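Local coordinates for protein NBR1 homolog (Arabidopsis thaliana, PDB 6TGS) that acts probably as a receptor that delivers ubiquitinated protein aggregates to autophagy, and dimerises through its PB1 domain, at residues T57-A60 with A64-A67; E40-A43 with N47-A50; V23-K26 with Q30-L33. The protein carries 3 engineered substitutions. One frame throughout, in Å; residues are numbered along the deposited sequence. Where two conformers were deposited one is given.

Contact 1: residues T57-A60 with A64-A67. Engineered in segment 57-60: A60 (natural residue Asp). Engineered in segment 64-67: A64 (natural residue Asp).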
ATOM      1  N   THR A  57      -7.381   0.054   0.539  1.00 14.10           N
ATOM      2  CA  THR A  57      -7.728   0.171   1.950  1.00 15.46           C
ATOM      3  C   THR A  57      -6.935  -0.815   2.796  1.00 20.21           C
ATOM      4  O   THR A  57      -6.552  -1.887   2.321  1.00 18.19           O
ATOM      5  CB  THR A  57      -9.233  -0.071   2.189  1.00 20.25           C
ATOM      6  OG1 THR A  57      -9.638  -1.322   1.618  1.00 21.55           O
ATOM      7  CG2 THR A  57     -10.054   1.074   1.573  1.00 18.63           C
ATOM      8  N   TYR A  58      -6.697  -0.459   4.059  1.00 14.85           N
ATOM      9  CA  TYR A  58      -6.225  -1.434   5.032  1.00 15.25           C
ATOM     10  C   TYR A  58      -7.001  -1.283   6.328  1.00 17.59           C
ATOM     11  O   TYR A  58      -7.604  -0.242   6.578  1.00 17.22           O
ATOM     12  CB  TYR A  58      -4.720  -1.312   5.294  1.00 17.58           C
ATOM     13  CG  TYR A  58      -4.214  -0.072   6.000  1.00 17.86           C
ATOM     14  CD1 TYR A  58      -4.048  -0.054   7.390  1.00 18.26           C
ATOM     15  CD2 TYR A  58      -3.822   1.055   5.275  1.00 19.33           C
ATOM     16  CE1 TYR A  58      -3.527   1.062   8.032  1.00 17.69           C
ATOM     17  CE2 TYR A  58      -3.300   2.171   5.906  1.00 21.17           C
ATOM     18  CZ  TYR A  58      -3.163   2.168   7.293  1.00 25.20           C
ATOM     19  OH  TYR A  58      -2.648   3.278   7.931  1.00 25.47           O
ATOM     20  N   SER A  59      -7.021  -2.355   7.130  1.00 16.69           N
ATOM     21  CA  SER A  59      -7.719  -2.339   8.416  1.00 16.45           C
ATOM     22  C   SER A  59      -6.733  -2.042   9.532  1.00 20.76           C
ATOM     23  O   SER A  59      -5.761  -2.783   9.725  1.00 25.36           O
ATOM     24  CB  SER A  59      -8.461  -3.651   8.687  1.00 23.92           C
ATOM     25  OG  SER A  59      -9.303  -4.002   7.606  1.00 25.16           O
ATOM     26  N   ALA A  60      -7.006  -0.983  10.283  1.00 21.34           N
ATOM     27  CA  ALA A  60      -6.118  -0.534  11.340  1.00 21.61           C
ATOM     28  C   ALA A  60      -6.380  -1.326  12.617  1.00 29.35           C
ATOM     29  O   ALA A  60      -7.353  -2.076  12.728  1.00 25.71           O
ATOM     30  CB  ALA A  60      -6.297   0.964  11.570  1.00 24.68           C
ATOM     31  N   ALA A  64     -10.872   0.378  12.523  1.00 18.99           N
ATOM     32  CA  ALA A  64     -11.350   1.290  11.498  1.00 14.67           C
ATOM     33  C   ALA A  64     -10.557   1.045  10.221  1.00 17.29           C
ATOM     34  O   ALA A  64      -9.428   0.565  10.273  1.00 22.92           O
ATOM     35  CB  ALA A  64     -11.207   2.745  11.930  1.00 20.80           C
ATOM     36  N   VAL A  65     -11.170   1.281   9.100  1.00 17.51           N
ATOM     37  CA  VAL A  65     -10.500   1.109   7.805  1.00 13.40           C
ATOM     38  C   VAL A  65      -9.830   2.414   7.424  1.00 17.32           C
ATOM     39  O   VAL A  65     -10.409   3.497   7.583  1.00 18.45           O
ATOM     40  CB  VAL A  65     -11.505   0.661   6.725  1.00 15.25           C
ATOM     41  CG1 VAL A  65     -10.909   0.765   5.297  1.00 15.39           C
ATOM     42  CG2 VAL A  65     -11.968  -0.760   6.990  1.00 19.51           C
ATOM     43  N   VAL A  66      -8.611   2.318   6.889  1.00 13.48           N
ATOM     44  CA  VAL A  66      -7.860   3.446   6.367  1.00 13.91           C
ATOM     45  C   VAL A  66      -7.860   3.370   4.846  1.00 19.69           C
ATOM     46  O   VAL A  66      -7.470   2.345   4.270  1.00 17.70           O
ATOM     47  CB  VAL A  66      -6.416   3.454   6.888  1.00 14.15           C
ATOM     48  CG1 VAL A  66      -5.673   4.650   6.303  1.00 20.42           C
ATOM     49  CG2 VAL A  66      -6.345   3.418   8.416  1.00 17.85           C
ATOM     50  N   ALA A  67      -8.277   4.447   4.191  1.00 16.42           N
ATOM     51  CA  ALA A  67      -8.169   4.535   2.735  1.00 17.20           C
ATOM     52  C   ALA A  67      -6.903   5.280   2.341  1.00 20.39           C
ATOM     53  O   ALA A  67      -6.672   6.410   2.785  1.00 25.34           O
ATOM     54  CB  ALA A  67      -9.378   5.232   2.130  1.00 19.69           C
TER

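Contact 2: residues E40-A43 with N47-A50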
ATOM      1  N   GLU A  40       1.265   1.854  -9.684  1.00 16.40           N
ATOM      2  CA  GLU A  40       1.898   1.229 -10.840  1.00 15.29           C
ATOM      3  C   GLU A  40       2.294  -0.209 -10.532  1.00 15.48           C
ATOM      4  O   GLU A  40       2.201  -1.088 -11.390  1.00 19.16           O
ATOM      5  CB  GLU A  40       3.114   2.046 -11.274  1.00 19.99           C
ATOM      6  CG  GLU A  40       2.723   3.379 -11.920  1.00 21.24           C
ATOM      7  CD  GLU A  40       3.892   4.354 -12.005  1.00 35.78           C
ATOM      8  OE1 GLU A  40       4.974   4.045 -11.470  1.00 37.22           O
ATOM      9  OE2 GLU A  40       3.721   5.440 -12.595  1.00 35.38           O
ATOM     10  N   LYS A  41       2.763  -0.454  -9.314  1.00 16.97           N
ATOM     11  CA  LYS A  41       3.114  -1.814  -8.937  1.00 14.98           C
ATOM     12  C   LYS A  41       1.867  -2.685  -8.878  1.00 16.45           C
ATOM     13  O   LYS A  41       1.839  -3.790  -9.423  1.00 17.10           O
ATOM     14  CB  LYS A  41       3.852  -1.783  -7.597  1.00 16.95           C
ATOM     15  CG  LYS A  41       4.380  -3.134  -7.158  1.00 18.20           C
ATOM     16  CD  LYS A  41       5.668  -3.479  -7.919  1.00 27.93           C
ATOM     17  CE  LYS A  41       6.235  -4.801  -7.456  1.00 28.95           C
ATOM     18  NZ  LYS A  41       7.672  -4.931  -7.849  1.00 31.29           N
ATOM     19  N   ILE A  42       0.797  -2.179  -8.262  1.00 15.00           N
ATOM     20  CA  ILE A  42      -0.430  -2.958  -8.169  1.00 13.26           C
ATOM     21  C   ILE A  42      -1.006  -3.234  -9.554  1.00 18.66           C
ATOM     22  O   ILE A  42      -1.477  -4.342  -9.833  1.00 16.33           O
ATOM     23  CB  ILE A  42      -1.434  -2.240  -7.251  1.00 16.44           C
ATOM     24  CG1 ILE A  42      -0.958  -2.346  -5.792  1.00 17.47           C
ATOM     25  CG2 ILE A  42      -2.817  -2.846  -7.412  1.00 17.29           C
ATOM     26  CD1 ILE A  42      -1.713  -1.383  -4.801  1.00 16.86           C
ATOM     27  N   ALA A  43      -0.957  -2.244 -10.451  1.00 16.03           N
ATOM     28  CA  ALA A  43      -1.427  -2.443 -11.821  1.00 16.00           C
ATOM     29  C   ALA A  43      -0.640  -3.542 -12.530  1.00 18.36           C
ATOM     30  O   ALA A  43      -1.215  -4.376 -13.235  1.00 18.68           O
ATOM     31  CB  ALA A  43      -1.328  -1.124 -12.599  1.00 18.18           C
ATOM     32  N   ASN A  47      -2.784  -6.743 -13.712  0.66 20.61           N
ATOM     33  CA  ASN A  47      -3.200  -6.296 -15.038  0.66 23.86           C
ATOM     34  C   ASN A  47      -4.376  -5.324 -14.948  0.66 24.72           C
ATOM     35  O   ASN A  47      -5.436  -5.518 -15.546  0.66 21.14           O
ATOM     36  CB  ASN A  47      -3.540  -7.478 -15.956  0.66 24.55           C
ATOM     37  CG  ASN A  47      -3.568  -7.071 -17.411  0.66 28.37           C
ATOM     38  OD1 ASN A  47      -2.781  -6.230 -17.832  0.66 30.50           O
ATOM     39  ND2 ASN A  47      -4.490  -7.644 -18.181  0.66 30.19           N
ATOM     40  N   LEU A  48      -4.164  -4.263 -14.180  1.00 18.18           N
ATOM     41  CA  LEU A  48      -5.115  -3.164 -14.072  1.00 15.71           C
ATOM     42  C   LEU A  48      -4.510  -1.931 -14.738  1.00 16.35           C
ATOM     43  O   LEU A  48      -3.363  -1.953 -15.179  1.00 18.22           O
ATOM     44  CB  LEU A  48      -5.442  -2.886 -12.604  1.00 15.75           C
ATOM     45  CG  LEU A  48      -5.543  -4.054 -11.624  1.00 17.19           C
ATOM     46  CD1 LEU A  48      -5.796  -3.544 -10.203  1.00 19.54           C
ATOM     47  CD2 LEU A  48      -6.618  -5.032 -12.039  1.00 22.12           C
ATOM     48  N   SER A  49      -5.308  -0.856 -14.816  0.56 16.91           N
ATOM     49  CA  SER A  49      -4.796   0.449 -15.236  0.56 19.78           C
ATOM     50  C   SER A  49      -4.124   1.146 -14.061  0.56 16.82           C
ATOM     51  O   SER A  49      -4.715   1.256 -12.984  0.56 19.16           O
ATOM     52  CB  SER A  49      -5.920   1.350 -15.761  0.56 16.03           C
ATOM     53  OG  SER A  49      -6.529   0.842 -16.928  0.56 18.84           O
ATOM     54  N   ALA A  50      -2.907   1.653 -14.280  1.00 19.65           N
ATOM     55  CA  ALA A  50      -2.245   2.398 -13.216  1.00 21.87           C
ATOM     56  C   ALA A  50      -2.949   3.710 -12.904  1.00 24.37           C
ATOM     57  O   ALA A  50      -2.829   4.215 -11.778  1.00 22.96           O
ATOM     58  CB  ALA A  50      -0.789   2.658 -13.593  1.00 19.73           C
TER

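Contact 3: residues V23-K26 with Q30-L33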
ATOM      1  N   VAL A  23       9.044  -2.982   0.288  1.00 26.26           N
ATOM      2  CA  VAL A  23       9.258  -1.583  -0.028  1.00 27.81           C
ATOM      3  C   VAL A  23      10.401  -1.080   0.852  1.00 27.46           C
ATOM      4  O   VAL A  23      10.305  -1.158   2.081  1.00 30.82           O
ATOM      5  CB  VAL A  23       8.000  -0.731   0.197  1.00 29.40           C
ATOM      6  CG1 VAL A  23       8.328   0.728  -0.042  1.00 33.58           C
ATOM      7  CG2 VAL A  23       6.877  -1.196  -0.728  1.00 27.81           C
ATOM      8  N   PRO A  24      11.484  -0.572   0.276  1.00 31.68           N
ATOM      9  CA  PRO A  24      12.582  -0.057   1.102  1.00 42.30           C
ATOM     10  C   PRO A  24      12.165   1.172   1.894  1.00 42.92           C
ATOM     11  O   PRO A  24      11.297   1.947   1.486  1.00 34.49           O
ATOM     12  CB  PRO A  24      13.670   0.282   0.075  1.00 38.16           C
ATOM     13  CG  PRO A  24      12.928   0.489  -1.208  1.00 41.72           C
ATOM     14  CD  PRO A  24      11.779  -0.477  -1.162  1.00 34.84           C
ATOM     15  N   VAL A  25      12.775   1.299   3.068  1.00 44.43           N
ATOM     16  CA  VAL A  25      12.572   2.489   3.933  1.00 44.83           C
ATOM     17  C   VAL A  25      13.855   3.319   3.954  1.00 53.86           C
ATOM     18  O   VAL A  25      14.948   2.742   3.815  1.00 44.93           O
ATOM     19  CB  VAL A  25      12.139   2.090   5.354  1.00 49.97           C
ATOM     20  CG1 VAL A  25      11.038   1.044   5.337  1.00 47.38           C
ATOM     21  CG2 VAL A  25      13.321   1.637   6.194  1.00 54.93           C
ATOM     22  N   LYS A  26      13.710   4.630   4.098  1.00 52.79           N
ATOM     23  CA  LYS A  26      14.891   5.513   4.212  1.00 53.26           C
ATOM     24  C   LYS A  26      15.344   5.502   5.675  1.00 51.62           C
ATOM     25  O   LYS A  26      14.650   4.906   6.507  1.00 53.15           O
ATOM     26  CB  LYS A  26      14.490   6.911   3.743  1.00 54.55           C
ATOM     27  CG  LYS A  26      14.159   7.014   2.260  1.00 47.27           C
ATOM     28  CD  LYS A  26      13.150   8.092   1.948  1.00 62.97           C
ATOM     29  CE  LYS A  26      12.600   8.004   0.539  1.00 70.39           C
ATOM     30  NZ  LYS A  26      12.424   9.345  -0.070  1.00 63.99           N
ATOM     31  N   GLN A  30      10.866   6.643   6.620  1.00 40.26           N
ATOM     32  CA  GLN A  30       9.906   6.973   5.537  1.00 53.88           C
ATOM     33  C   GLN A  30       9.994   5.925   4.424  1.00 47.44           C
ATOM     34  O   GLN A  30      11.111   5.517   4.090  1.00 46.30           O
ATOM     35  CB  GLN A  30      10.344   8.291   4.900  1.00 53.01           C
ATOM     36  CG  GLN A  30       9.638   9.522   5.432  1.00 64.90           C
ATOM     37  CD  GLN A  30       9.784  10.650   4.441  1.00 68.61           C
ATOM     38  OE1 GLN A  30      10.621  11.534   4.596  1.00 66.61           O
ATOM     39  NE2 GLN A  30       8.972  10.612   3.398  1.00 66.63           N
ATOM     40  N   LEU A  31       8.852   5.546   3.846  1.00 48.66           N
ATOM     41  CA  LEU A  31       8.842   4.573   2.727  1.00 41.84           C
ATOM     42  C   LEU A  31       9.539   5.180   1.506  1.00 39.01           C
ATOM     43  O   LEU A  31       9.234   6.338   1.211  1.00 41.95           O
ATOM     44  CB  LEU A  31       7.391   4.192   2.416  1.00 47.42           C
ATOM     45  CG  LEU A  31       6.735   3.211   3.384  1.00 50.88           C
ATOM     46  CD1 LEU A  31       5.320   2.882   2.933  1.00 38.73           C
ATOM     47  CD2 LEU A  31       7.558   1.941   3.514  1.00 43.01           C
ATOM     48  N   ASP A  32      10.239   4.488   0.802  0.60 38.63           N
ATOM     49  CA  ASP A  32      10.740   4.945  -0.493  0.60 42.13           C
ATOM     50  C   ASP A  32       9.730   4.596  -1.587  0.60 39.69           C
ATOM     51  O   ASP A  32       9.995   3.823  -2.506  0.60 39.80           O
ATOM     52  CB  ASP A  32      12.111   4.338  -0.777  0.60 43.67           C
ATOM     53  CG  ASP A  32      12.861   5.069  -1.882  0.60 49.13           C
ATOM     54  OD1 ASP A  32      12.284   5.998  -2.485  0.60 54.82           O
ATOM     55  OD2 ASP A  32      14.029   4.713  -2.148  0.60 50.96           O
ATOM     56  N   LEU A  33       8.540   5.183  -1.457  0.60 38.64           N
ATOM     57  CA  LEU A  33       7.441   4.922  -2.374  0.60 36.40           C
ATOM     58  C   LEU A  33       6.361   5.976  -2.174  0.60 36.75           C
ATOM     59  O   LEU A  33       6.061   6.355  -1.038  0.60 33.43           O
ATOM     60  CB  LEU A  33       6.856   3.519  -2.153  0.60 34.43           C
ATOM     61  CG  LEU A  33       5.957   2.959  -3.261  0.60 29.62           C
ATOM     62  CD1 LEU A  33       6.743   2.743  -4.540  0.60 27.93           C
ATOM     63  CD2 LEU A  33       5.314   1.660  -2.818  0.60 28.07           C
TER

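Contact 1: residues T57-A60 with A64-A67
The carbonyl oxygen of Y58 takes the shortest polar bond of this contact, from V66 N at 2.8 Å and nearly straight at 172°; V65 CA-H adds a weaker C-H...O approach to the same oxygen, 3.4 Å from CA to Y58 O. The bond is returned by Y58 N, 2.9 Å from V66 O and in the plane of that carbonyl, which makes Y58 and V66 a hydrogen-bonded antiparallel pair flanked by the non-hydrogen-bonded pairs T57-A67 and S59-V65. A third bond, A60 N to A64 O at 2.9 Å, joins two engineered alanines where the β-hairpin of strands 55-59 and 65-67 runs into its turn. On the sheet face carrying Y58 and V66, V66 CB lies over one face of the buried phenol ring: a chi1 of 68° swings the ring alongside its partner, and V66 CB sits 3.6 Å from the centroid in a CH-pi contact. The two methyls straddle the far half of the ring, CG1 at CE2 and CG2 at CZ and CE1. L68, L82 and L85 also touch this ring. Replacing Y58 by an alanine would probably strip V66 CB of its aromatic cover and lose the contact with these leucines. On the other face, T57 CB meets V65 CG1 at 3.6 Å. The backbone thus sets the pairing of this edge hairpin, while one aromatic-aliphatic pair ties its outermost strand to the core.

Contact 2: residues E40-A43 with N47-A50
A43 packs its methyl group into the bend of segment 47-50, where the chain turns back along the C-terminal half of helix 35-46. This is the tight part of the contact. A43 CB lies 3.4 Å from L48 O and also meets the backbone N of A50, so that the small side chain faces main chain at two successive peptide groups. The methyl of A50 completes this side, its CB 3.9 Å from A43 CB. At the same residue, the carbonyl of A43 receives a hydrogen bond from L48 N, 3.1 Å from A43 O. The N-H arrives in the carbonyl plane on a lone pair, with a C=O...N angle of 126°, and the bond links the helix directly to the first residues beyond its end. N47 is the residue at which the helical conformation is left: its positive phi of 54° turns the chain, and L48 follows with an extended backbone that carries A50 back beside the helix.

The remaining side-chain contacts are looser. I42 places CG2 opposite the backbone N (chi1 of CG1 -72°), and this branch meets L48 CD1 at 4.1 Å as the two side chains cross at a slant. Toward solvent, E40 offers only aliphatic carbon to the loop: its CG rests 4.0 Å from A50 CB, while the extended chain leads away from the loop; a succinate, probably from the crystallisation liquor, lies near this side chain.

Strand 8-14 of the PB1 sheet supports both segments: I42 packs on V12 and L48 on Y14, so the helix and the loop leading toward strand 55-59 rest on the same strand.

Contact 3: residues V23-K26 with Q30-L33
V23 holds CG1 anti to its own backbone nitrogen (chi1 175°) and L31 carries CG beside its nitrogen, and these settings bring V23 CG1 to 3.8 Å from L31 CD2, the two side chains crossing at about a right angle. V23 closes strand 17-23 of the ubiquitin-like PB1 fold, and L31 lies in the loop that leads from it to helix 35-46. V23 CG1 is equally close to L33 CB, while L31 CD2 reaches V25 CG1 at 4.0 Å, so V23, V25, L31 and L33 form a small apolar cluster, with V23 and L31 buried. Strand 8-14 and helix 71-79 border it: V23 touches V10, and L31 touches both L8 and T78.

Two backbone hydrogen bonds draw the segments together on either side of the V25-L31 bridge. K26 N donates to Q30 O at 2.7 Å, nearly straight at 172°, and D32 N donates to P24 O at 2.8 Å, tilted 20° from the carbonyl plane. V25 CA adds a C-H...O approach to Q30 O, giving that carbonyl a second, weaker contact. Directly after the bridge the chain makes an inverse gamma turn centred on D32, closed by a weak bond from L33 N to L31 O.

The exposed side is polar. The aliphatic part of K26 crosses Q30 at a slant, CD near Q30 O and CB. Its CE reaches D32 OD1 at 3.6 Å, the two side chains meeting at about a right angle, and the bent last torsion leaves NZ further off; P24 CG borders D32 CB from another direction. A sulfate, probably from the crystallisation liquor, lies near the lysine side chain. The opposite charges of K26 and D32 remain beyond salt-bridge range, K26 NZ standing 4.1 Å from D32 OD1.

How the contacts relate
All three contacts are local, each closing a short excursion of the chain within the PB1 domain, and they follow in series along it as contacts 3, 2 and 1. Their centres lie about 20 Å apart and none touches another. Contact 1 is a surface hairpin at one sheet edge, held by regular strand pairing and an aromatic face. Contacts 2 and 3 are partly buried: one joins helix 35-46 to the chain that follows it, the other shapes the loop leading into that helix, and both have side chains resting on strand 8-14. A backbone bond to the A43 carbonyl and methyl packing serve contact 2, whereas contact 3 pairs irregular backbone around branched aliphatic groups, with charges outside.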